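Local coordinates for putative cytochrome P450 120 (Synechocystis sp., PDB 2VE3), which binds heme and retinoic acid and probably acts as a cytochrome P450 monooxygenase that inserts oxygen into its substrate, at residues A[123-135]-A[146-158]. Residues are numbered along the deposited sequence; the frame is centred on the assembly and turned at random.
Sequences KMDGIVQGYLEQW and QLRRMTFDVAATL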
ATOM      1  N   LYS A 123      -9.368   2.968 -19.676  1.00 32.71           N
ATOM      2  CA  LYS A 123     -10.204   3.585 -18.639  1.00 32.02           C
ATOM      3  C   LYS A 123      -9.351   4.299 -17.612  1.00 31.30           C
ATOM      4  O   LYS A 123      -9.739   5.359 -17.114  1.00 30.71           O
ATOM      5  CB  LYS A 123     -11.099   2.566 -17.911  1.00 32.16           C
ATOM      6  CG  LYS A 123     -12.321   2.046 -18.678  1.00 32.24           C
ATOM      7  CD  LYS A 123     -11.901   0.951 -19.643  1.00 32.84           C
ATOM      8  CE  LYS A 123     -10.941  -0.027 -18.969  1.00 32.17           C
ATOM      9  NZ  LYS A 123      -9.830  -0.408 -19.865  1.00 31.41           N
ATOM     10  N   MET A 124      -8.203   3.704 -17.287  1.00 30.95           N
ATOM     11  CA  MET A 124      -7.284   4.295 -16.314  1.00 31.30           C
ATOM     12  C   MET A 124      -6.721   5.615 -16.815  1.00 30.10           C
ATOM     13  O   MET A 124      -6.703   6.584 -16.084  1.00 29.81           O
ATOM     14  CB  MET A 124      -6.133   3.352 -15.950  1.00 31.23           C
ATOM     15  CG  MET A 124      -5.253   3.923 -14.830  1.00 31.84           C
ATOM     16  SD  MET A 124      -3.747   3.003 -14.506  1.00 33.57           S
ATOM     17  CE  MET A 124      -4.403   1.462 -13.868  1.00 32.35           C
ATOM     18  N   ASP A 125      -6.271   5.630 -18.063  1.00 29.79           N
ATOM     19  CA  ASP A 125      -5.727   6.830 -18.688  1.00 29.77           C
ATOM     20  C   ASP A 125      -6.794   7.914 -18.874  1.00 29.09           C
ATOM     21  O   ASP A 125      -6.503   9.103 -18.769  1.00 28.35           O
ATOM     22  CB  ASP A 125      -5.070   6.473 -20.025  1.00 30.24           C
ATOM     23  CG  ASP A 125      -4.316   7.644 -20.647  1.00 31.63           C
ATOM     24  OD1 ASP A 125      -3.680   8.425 -19.903  1.00 34.59           O
ATOM     25  OD2 ASP A 125      -4.349   7.773 -21.886  1.00 32.36           O
ATOM     26  N   GLY A 126      -8.027   7.487 -19.154  1.00 28.65           N
ATOM     27  CA  GLY A 126      -9.162   8.394 -19.280  1.00 27.87           C
ATOM     28  C   GLY A 126      -9.512   9.062 -17.959  1.00 27.80           C
ATOM     29  O   GLY A 126      -9.820  10.255 -17.928  1.00 27.04           O
ATOM     30  N   ILE A 127      -9.469   8.298 -16.865  1.00 27.81           N
ATOM     31  CA  ILE A 127      -9.703   8.869 -15.530  1.00 27.94           C
ATOM     32  C   ILE A 127      -8.551   9.814 -15.176  1.00 27.87           C
ATOM     33  O   ILE A 127      -8.774  10.922 -14.679  1.00 27.30           O
ATOM     34  CB  ILE A 127      -9.879   7.780 -14.425  1.00 27.78           C
ATOM     35  CG1 ILE A 127     -11.173   6.990 -14.639  1.00 29.16           C
ATOM     36  CG2 ILE A 127      -9.897   8.410 -13.025  1.00 27.50           C
ATOM     37  CD1 ILE A 127     -11.145   5.559 -14.083  1.00 28.42           C
ATOM     38  N   VAL A 128      -7.322   9.373 -15.465  1.00 28.21           N
ATOM     39  CA  VAL A 128      -6.108  10.147 -15.126  1.00 28.17           C
ATOM     40  C   VAL A 128      -6.043  11.536 -15.812  1.00 28.47           C
ATOM     41  O   VAL A 128      -5.923  12.563 -15.133  1.00 28.31           O
ATOM     42  CB  VAL A 128      -4.820   9.295 -15.272  1.00 27.77           C
ATOM     43  CG1 VAL A 128      -3.580  10.152 -15.227  1.00 27.13           C
ATOM     44  CG2 VAL A 128      -4.755   8.285 -14.135  1.00 27.30           C
ATOM     45  N   GLN A 129      -6.169  11.547 -17.139  1.00 28.77           N
ATOM     46  CA  GLN A 129      -6.196  12.778 -17.937  1.00 29.32           C
ATOM     47  C   GLN A 129      -7.332  13.722 -17.565  1.00 29.43           C
ATOM     48  O   GLN A 129      -7.157  14.942 -17.575  1.00 29.50           O
ATOM     49  CB  GLN A 129      -6.313  12.456 -19.425  1.00 29.21           C
ATOM     50  CG  GLN A 129      -5.167  11.662 -20.001  1.00 31.02           C
ATOM     51  CD  GLN A 129      -3.917  12.487 -20.187  1.00 32.54           C
ATOM     52  OE1 GLN A 129      -3.307  12.935 -19.217  1.00 32.14           O
ATOM     53  NE2 GLN A 129      -3.513  12.677 -21.439  1.00 33.27           N
ATOM     54  N   GLY A 130      -8.499  13.159 -17.256  1.00 29.37           N
ATOM     55  CA  GLY A 130      -9.632  13.957 -16.802  1.00 29.42           C
ATOM     56  C   GLY A 130      -9.270  14.822 -15.608  1.00 29.72           C
ATOM     57  O   GLY A 130      -9.589  16.005 -15.580  1.00 29.96           O
ATOM     58  N   TYR A 131      -8.600  14.232 -14.622  1.00 29.59           N
ATOM     59  CA  TYR A 131      -8.210  14.960 -13.411  1.00 29.76           C
ATOM     60  C   TYR A 131      -7.121  15.989 -13.663  1.00 30.08           C
ATOM     61  O   TYR A 131      -7.183  17.077 -13.111  1.00 30.19           O
ATOM     62  CB  TYR A 131      -7.767  14.002 -12.302  1.00 29.33           C
ATOM     63  CG  TYR A 131      -8.913  13.443 -11.501  1.00 29.50           C
ATOM     64  CD1 TYR A 131      -9.512  12.236 -11.863  1.00 28.85           C
ATOM     65  CD2 TYR A 131      -9.416  14.126 -10.390  1.00 28.34           C
ATOM     66  CE1 TYR A 131     -10.563  11.723 -11.145  1.00 27.13           C
ATOM     67  CE2 TYR A 131     -10.477  13.610  -9.666  1.00 28.45           C
ATOM     68  CZ  TYR A 131     -11.041  12.407 -10.058  1.00 28.19           C
ATOM     69  OH  TYR A 131     -12.088  11.872  -9.355  1.00 29.72           O
ATOM     70  N   LEU A 132      -6.131  15.640 -14.487  1.00 30.59           N
ATOM     71  CA  LEU A 132      -5.033  16.552 -14.824  1.00 31.11           C
ATOM     72  C   LEU A 132      -5.547  17.833 -15.470  1.00 31.82           C
ATOM     73  O   LEU A 132      -5.095  18.934 -15.138  1.00 31.61           O
ATOM     74  CB  LEU A 132      -4.008  15.860 -15.736  1.00 30.67           C
ATOM     75  CG  LEU A 132      -3.146  14.776 -15.082  1.00 30.58           C
ATOM     76  CD1 LEU A 132      -2.409  13.948 -16.110  1.00 28.75           C
ATOM     77  CD2 LEU A 132      -2.176  15.385 -14.078  1.00 29.55           C
ATOM     78  N   GLU A 133      -6.502  17.670 -16.384  1.00 33.10           N
ATOM     79  CA  GLU A 133      -7.170  18.783 -17.048  1.00 34.56           C
ATOM     80  C   GLU A 133      -7.825  19.739 -16.043  1.00 34.75           C
ATOM     81  O   GLU A 133      -7.619  20.952 -16.117  1.00 34.91           O
ATOM     82  CB  GLU A 133      -8.186  18.258 -18.073  1.00 34.91           C
ATOM     83  CG  GLU A 133      -9.189  19.316 -18.557  1.00 37.78           C
ATOM     84  CD  GLU A 133      -9.703  19.053 -19.958  1.00 40.80           C
ATOM     85  OE1 GLU A 133      -8.871  18.915 -20.885  1.00 43.00           O
ATOM     86  OE2 GLU A 133     -10.938  19.003 -20.135  1.00 42.16           O
ATOM     87  N   GLN A 134      -8.601  19.188 -15.110  1.00 35.14           N
ATOM     88  CA  GLN A 134      -9.186  19.973 -14.027  1.00 35.91           C
ATOM     89  C   GLN A 134      -8.112  20.710 -13.212  1.00 35.59           C
ATOM     90  O   GLN A 134      -8.219  21.922 -13.004  1.00 35.72           O
ATOM     91  CB  GLN A 134     -10.057  19.100 -13.112  1.00 36.25           C
ATOM     92  CG  GLN A 134     -10.834  19.904 -12.051  1.00 38.53           C
ATOM     93  CD  GLN A 134     -11.003  19.164 -10.715  1.00 41.49           C
ATOM     94  OE1 GLN A 134     -10.560  18.020 -10.558  1.00 43.15           O
ATOM     95  NE2 GLN A 134     -11.643  19.825  -9.745  1.00 41.51           N
ATOM     96  N   TRP A 135      -7.076  19.988 -12.774  1.00 35.20           N
ATOM     97  CA  TRP A 135      -6.008  20.584 -11.950  1.00 34.62           C
ATOM     98  C   TRP A 135      -5.185  21.638 -12.694  1.00 34.63           C
ATOM     99  O   TRP A 135      -4.766  22.637 -12.104  1.00 34.61           O
ATOM    100  CB  TRP A 135      -5.079  19.518 -11.360  1.00 33.90           C
ATOM    101  CG  TRP A 135      -5.775  18.466 -10.545  1.00 33.25           C
ATOM    102  CD1 TRP A 135      -6.884  18.625  -9.756  1.00 31.99           C
ATOM    103  CD2 TRP A 135      -5.396  17.090 -10.433  1.00 32.00           C
ATOM    104  NE1 TRP A 135      -7.218  17.428  -9.165  1.00 32.96           N
ATOM    105  CE2 TRP A 135      -6.325  16.468  -9.568  1.00 32.07           C
ATOM    106  CE3 TRP A 135      -4.360  16.320 -10.982  1.00 31.44           C
ATOM    107  CZ2 TRP A 135      -6.245  15.109  -9.233  1.00 32.22           C
ATOM    108  CZ3 TRP A 135      -4.287  14.970 -10.655  1.00 32.01           C
ATOM    109  CH2 TRP A 135      -5.228  14.380  -9.789  1.00 31.83           C
ATOM    110  N   GLN A 146      -7.193  15.659  -3.583  1.00 21.82           N
ATOM    111  CA  GLN A 146      -7.462  15.419  -4.999  1.00 22.33           C
ATOM    112  C   GLN A 146      -6.963  14.063  -5.482  1.00 22.28           C
ATOM    113  O   GLN A 146      -7.665  13.375  -6.214  1.00 21.91           O
ATOM    114  CB  GLN A 146      -6.838  16.517  -5.862  1.00 22.65           C
ATOM    115  CG  GLN A 146      -7.538  17.866  -5.766  1.00 24.38           C
ATOM    116  CD  GLN A 146      -9.009  17.814  -6.145  1.00 25.57           C
ATOM    117  OE1 GLN A 146      -9.380  17.407  -7.259  1.00 26.16           O
ATOM    118  NE2 GLN A 146      -9.856  18.251  -5.221  1.00 27.16           N
ATOM    119  N   LEU A 147      -5.740  13.706  -5.090  1.00 22.92           N
ATOM    120  CA  LEU A 147      -5.161  12.410  -5.426  1.00 23.65           C
ATOM    121  C   LEU A 147      -6.009  11.282  -4.845  1.00 23.54           C
ATOM    122  O   LEU A 147      -6.162  10.256  -5.486  1.00 23.11           O
ATOM    123  CB  LEU A 147      -3.718  12.313  -4.930  1.00 23.70           C
ATOM    124  CG  LEU A 147      -2.698  13.209  -5.663  1.00 25.36           C
ATOM    125  CD1 LEU A 147      -1.435  13.331  -4.828  1.00 26.16           C
ATOM    126  CD2 LEU A 147      -2.366  12.699  -7.073  1.00 24.52           C
ATOM    127  N   ARG A 148      -6.574  11.510  -3.653  1.00 23.79           N
ATOM    128  CA  ARG A 148      -7.477  10.562  -3.001  1.00 24.62           C
ATOM    129  C   ARG A 148      -8.762  10.369  -3.793  1.00 25.16           C
ATOM    130  O   ARG A 148      -9.280   9.255  -3.862  1.00 25.22           O
ATOM    131  CB  ARG A 148      -7.811  10.990  -1.570  1.00 24.64           C
ATOM    132  CG  ARG A 148      -6.660  10.836  -0.599  1.00 24.88           C
ATOM    133  CD  ARG A 148      -7.100  10.928   0.850  1.00 25.14           C
ATOM    134  NE  ARG A 148      -7.852   9.750   1.266  1.00 24.91           N
ATOM    135  CZ  ARG A 148      -7.315   8.609   1.684  1.00 25.71           C
ATOM    136  NH1 ARG A 148      -5.992   8.475   1.752  1.00 24.19           N
ATOM    137  NH2 ARG A 148      -8.111   7.591   2.030  1.00 24.90           N
ATOM    138  N   ARG A 149      -9.266  11.441  -4.405  1.00 25.51           N
ATOM    139  CA  ARG A 149     -10.471  11.333  -5.245  1.00 25.69           C
ATOM    140  C   ARG A 149     -10.178  10.513  -6.491  1.00 24.69           C
ATOM    141  O   ARG A 149     -10.924   9.595  -6.810  1.00 24.96           O
ATOM    142  CB  ARG A 149     -11.048  12.703  -5.609  1.00 25.87           C
ATOM    143  CG  ARG A 149     -11.585  13.482  -4.403  1.00 29.53           C
ATOM    144  CD  ARG A 149     -12.711  14.463  -4.775  1.00 33.62           C
ATOM    145  NE  ARG A 149     -14.028  13.925  -4.406  1.00 38.03           N
ATOM    146  CZ  ARG A 149     -14.614  14.093  -3.217  1.00 38.43           C
ATOM    147  NH1 ARG A 149     -14.015  14.802  -2.259  1.00 38.86           N
ATOM    148  NH2 ARG A 149     -15.802  13.551  -2.983  1.00 37.45           N
ATOM    149  N   MET A 150      -9.071  10.831  -7.159  1.00 24.07           N
ATOM    150  CA  MET A 150      -8.648  10.136  -8.366  1.00 23.29           C
ATOM    151  C   MET A 150      -8.407   8.644  -8.146  1.00 23.10           C
ATOM    152  O   MET A 150      -8.991   7.827  -8.856  1.00 23.01           O
ATOM    153  CB  MET A 150      -7.401  10.783  -8.956  1.00 23.57           C
ATOM    154  CG  MET A 150      -6.951  10.175 -10.300  1.00 23.70           C
ATOM    155  SD  MET A 150      -5.254  10.602 -10.757  1.00 23.19           S
ATOM    156  CE  MET A 150      -4.346   9.825  -9.436  1.00 24.88           C
ATOM    157  N   THR A 151      -7.559   8.289  -7.176  1.00 22.21           N
ATOM    158  CA  THR A 151      -7.171   6.883  -7.012  1.00 22.08           C
ATOM    159  C   THR A 151      -8.367   6.023  -6.636  1.00 22.27           C
ATOM    160  O   THR A 151      -8.452   4.880  -7.080  1.00 22.53           O
ATOM    161  CB  THR A 151      -6.042   6.635  -5.976  1.00 21.70           C
ATOM    162  OG1 THR A 151      -6.476   7.015  -4.665  1.00 20.67           O
ATOM    163  CG2 THR A 151      -4.774   7.360  -6.351  1.00 19.65           C
ATOM    164  N   PHE A 152      -9.278   6.559  -5.819  1.00 22.69           N
ATOM    165  CA  PHE A 152     -10.537   5.850  -5.537  1.00 23.41           C
ATOM    166  C   PHE A 152     -11.323   5.624  -6.823  1.00 23.78           C
ATOM    167  O   PHE A 152     -11.797   4.519  -7.068  1.00 25.12           O
ATOM    168  CB  PHE A 152     -11.420   6.536  -4.478  1.00 23.15           C
ATOM    169  CG  PHE A 152     -12.649   5.723  -4.116  1.00 22.95           C
ATOM    170  CD1 PHE A 152     -12.527   4.555  -3.369  1.00 22.62           C
ATOM    171  CD2 PHE A 152     -13.900   6.081  -4.586  1.00 22.78           C
ATOM    172  CE1 PHE A 152     -13.651   3.770  -3.072  1.00 23.23           C
ATOM    173  CE2 PHE A 152     -15.024   5.309  -4.289  1.00 22.56           C
ATOM    174  CZ  PHE A 152     -14.897   4.160  -3.534  1.00 22.43           C
ATOM    175  N   ASP A 153     -11.451   6.672  -7.636  1.00 24.23           N
ATOM    176  CA  ASP A 153     -12.133   6.599  -8.927  1.00 24.22           C
ATOM    177  C   ASP A 153     -11.582   5.526  -9.858  1.00 23.65           C
ATOM    178  O   ASP A 153     -12.351   4.866 -10.538  1.00 22.98           O
ATOM    179  CB  ASP A 153     -12.089   7.951  -9.646  1.00 24.77           C
ATOM    180  CG  ASP A 153     -13.201   8.885  -9.209  1.00 26.65           C
ATOM    181  OD1 ASP A 153     -13.707   8.727  -8.072  1.00 28.06           O
ATOM    182  OD2 ASP A 153     -13.558   9.782 -10.004  1.00 27.49           O
ATOM    183  N   VAL A 154     -10.256   5.384  -9.907  1.00 23.10           N
ATOM    184  CA  VAL A 154      -9.611   4.370 -10.745  1.00 22.79           C
ATOM    185  C   VAL A 154      -9.944   2.969 -10.212  1.00 23.49           C
ATOM    186  O   VAL A 154     -10.296   2.069 -10.982  1.00 23.80           O
ATOM    187  CB  VAL A 154      -8.077   4.586 -10.830  1.00 22.72           C
ATOM    188  CG1 VAL A 154      -7.388   3.458 -11.559  1.00 21.76           C
ATOM    189  CG2 VAL A 154      -7.754   5.895 -11.537  1.00 22.00           C
ATOM    190  N   ALA A 155      -9.844   2.812  -8.891  1.00 22.98           N
ATOM    191  CA  ALA A 155     -10.021   1.534  -8.249  1.00 23.43           C
ATOM    192  C   ALA A 155     -11.476   1.089  -8.361  1.00 23.88           C
ATOM    193  O   ALA A 155     -11.737  -0.049  -8.757  1.00 24.14           O
ATOM    194  CB  ALA A 155      -9.568   1.586  -6.802  1.00 22.43           C
ATOM    195  N   ALA A 156     -12.413   1.986  -8.044  1.00 24.29           N
ATOM    196  CA  ALA A 156     -13.845   1.656  -8.148  1.00 25.18           C
ATOM    197  C   ALA A 156     -14.187   1.292  -9.588  1.00 25.78           C
ATOM    198  O   ALA A 156     -14.846   0.285  -9.843  1.00 26.34           O
ATOM    199  CB  ALA A 156     -14.708   2.802  -7.649  1.00 24.47           C
ATOM    200  N   THR A 157     -13.686   2.095 -10.523  1.00 26.36           N
ATOM    201  CA  THR A 157     -13.917   1.886 -11.955  1.00 27.43           C
ATOM    202  C   THR A 157     -13.391   0.555 -12.484  1.00 27.82           C
ATOM    203  O   THR A 157     -14.146  -0.204 -13.090  1.00 28.32           O
ATOM    204  CB  THR A 157     -13.344   3.054 -12.793  1.00 27.02           C
ATOM    205  OG1 THR A 157     -14.030   4.254 -12.432  1.00 26.52           O
ATOM    206  CG2 THR A 157     -13.503   2.817 -14.308  1.00 27.81           C
ATOM    207  N   LEU A 158     -12.111   0.279 -12.256  1.00 28.30           N
ATOM    208  CA  LEU A 158     -11.469  -0.896 -12.850  1.00 28.83           C
ATOM    209  C   LEU A 158     -11.808  -2.221 -12.161  1.00 29.52           C
ATOM    210  O   LEU A 158     -11.746  -3.280 -12.796  1.00 29.19           O
ATOM    211  CB  LEU A 158      -9.948  -0.711 -12.928  1.00 28.65           C
ATOM    212  CG  LEU A 158      -9.416   0.336 -13.915  1.00 28.65           C
ATOM    213  CD1 LEU A 158      -7.940   0.511 -13.682  1.00 29.17           C
ATOM    214  CD2 LEU A 158      -9.678  -0.057 -15.379  1.00 28.20           C
TER
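At chi1 -175°, Met-150 swings its CG away from the backbone N and across the Tyr-131 ring. Tyr-131 has CG anti to its own carbonyl carbon (chi1 -84°), and its ring reaches across to helix 146-158. Met-150 CB sits over the ring centre, 3.8 Å from the centroid, as a CH-pi contact. The Met-150 side chain is a knob in a hole of Ile-127, Val-128, Tyr-131 and Trp-135. Its SD lies 3.9 Å from Trp-135 CH2 and makes oblique Met-aromatic contacts with both rings.

Two hydrogen bonds border this packing. Tyr-131 OH donates to Asp-153 OD2 at 2.6 Å, meeting the carboxylate from above its plane. Trp-135 NE1 donates to Gln-146 OE1 at 2.9 Å. That bond is nearly straight (167°), and the acceptor lies almost in the indole plane.

Further along, Ile-127 is the opposing knob, set among Met-150, Asp-153, Val-154 and Thr-157. Its CG2 meets Val-154 CG2 at 3.6 Å, while CD1 reaches the tip of Thr-157. Thr-157 OG1 is turned back to Asp-153 O of its own helix. Met-124 CE touches Leu-158 CD1 at 3.7 Å.

The helices are nearly antiparallel, their axes 9.8 Å apart at closest. Helices 121-137 and 143-159 are D and E of the P450 fold. With 241-272 (I) and 394-411 (L) they form its four-helix core bundle, in which E runs against the others. Helix 394-411 packs on Met-124 and Val-154, and helix 241-272 on Leu-147 and Met-150. A phenylalanine at Tyr-131 would probably lose the bond to Asp-153 and leave that carboxylate without its partner across the interface.

The chemistry is mixed. Apolar knobs fill the interface, and the phenol and indole donors each reach a side-chain oxygen of the facing helix, which probably limits their rotation.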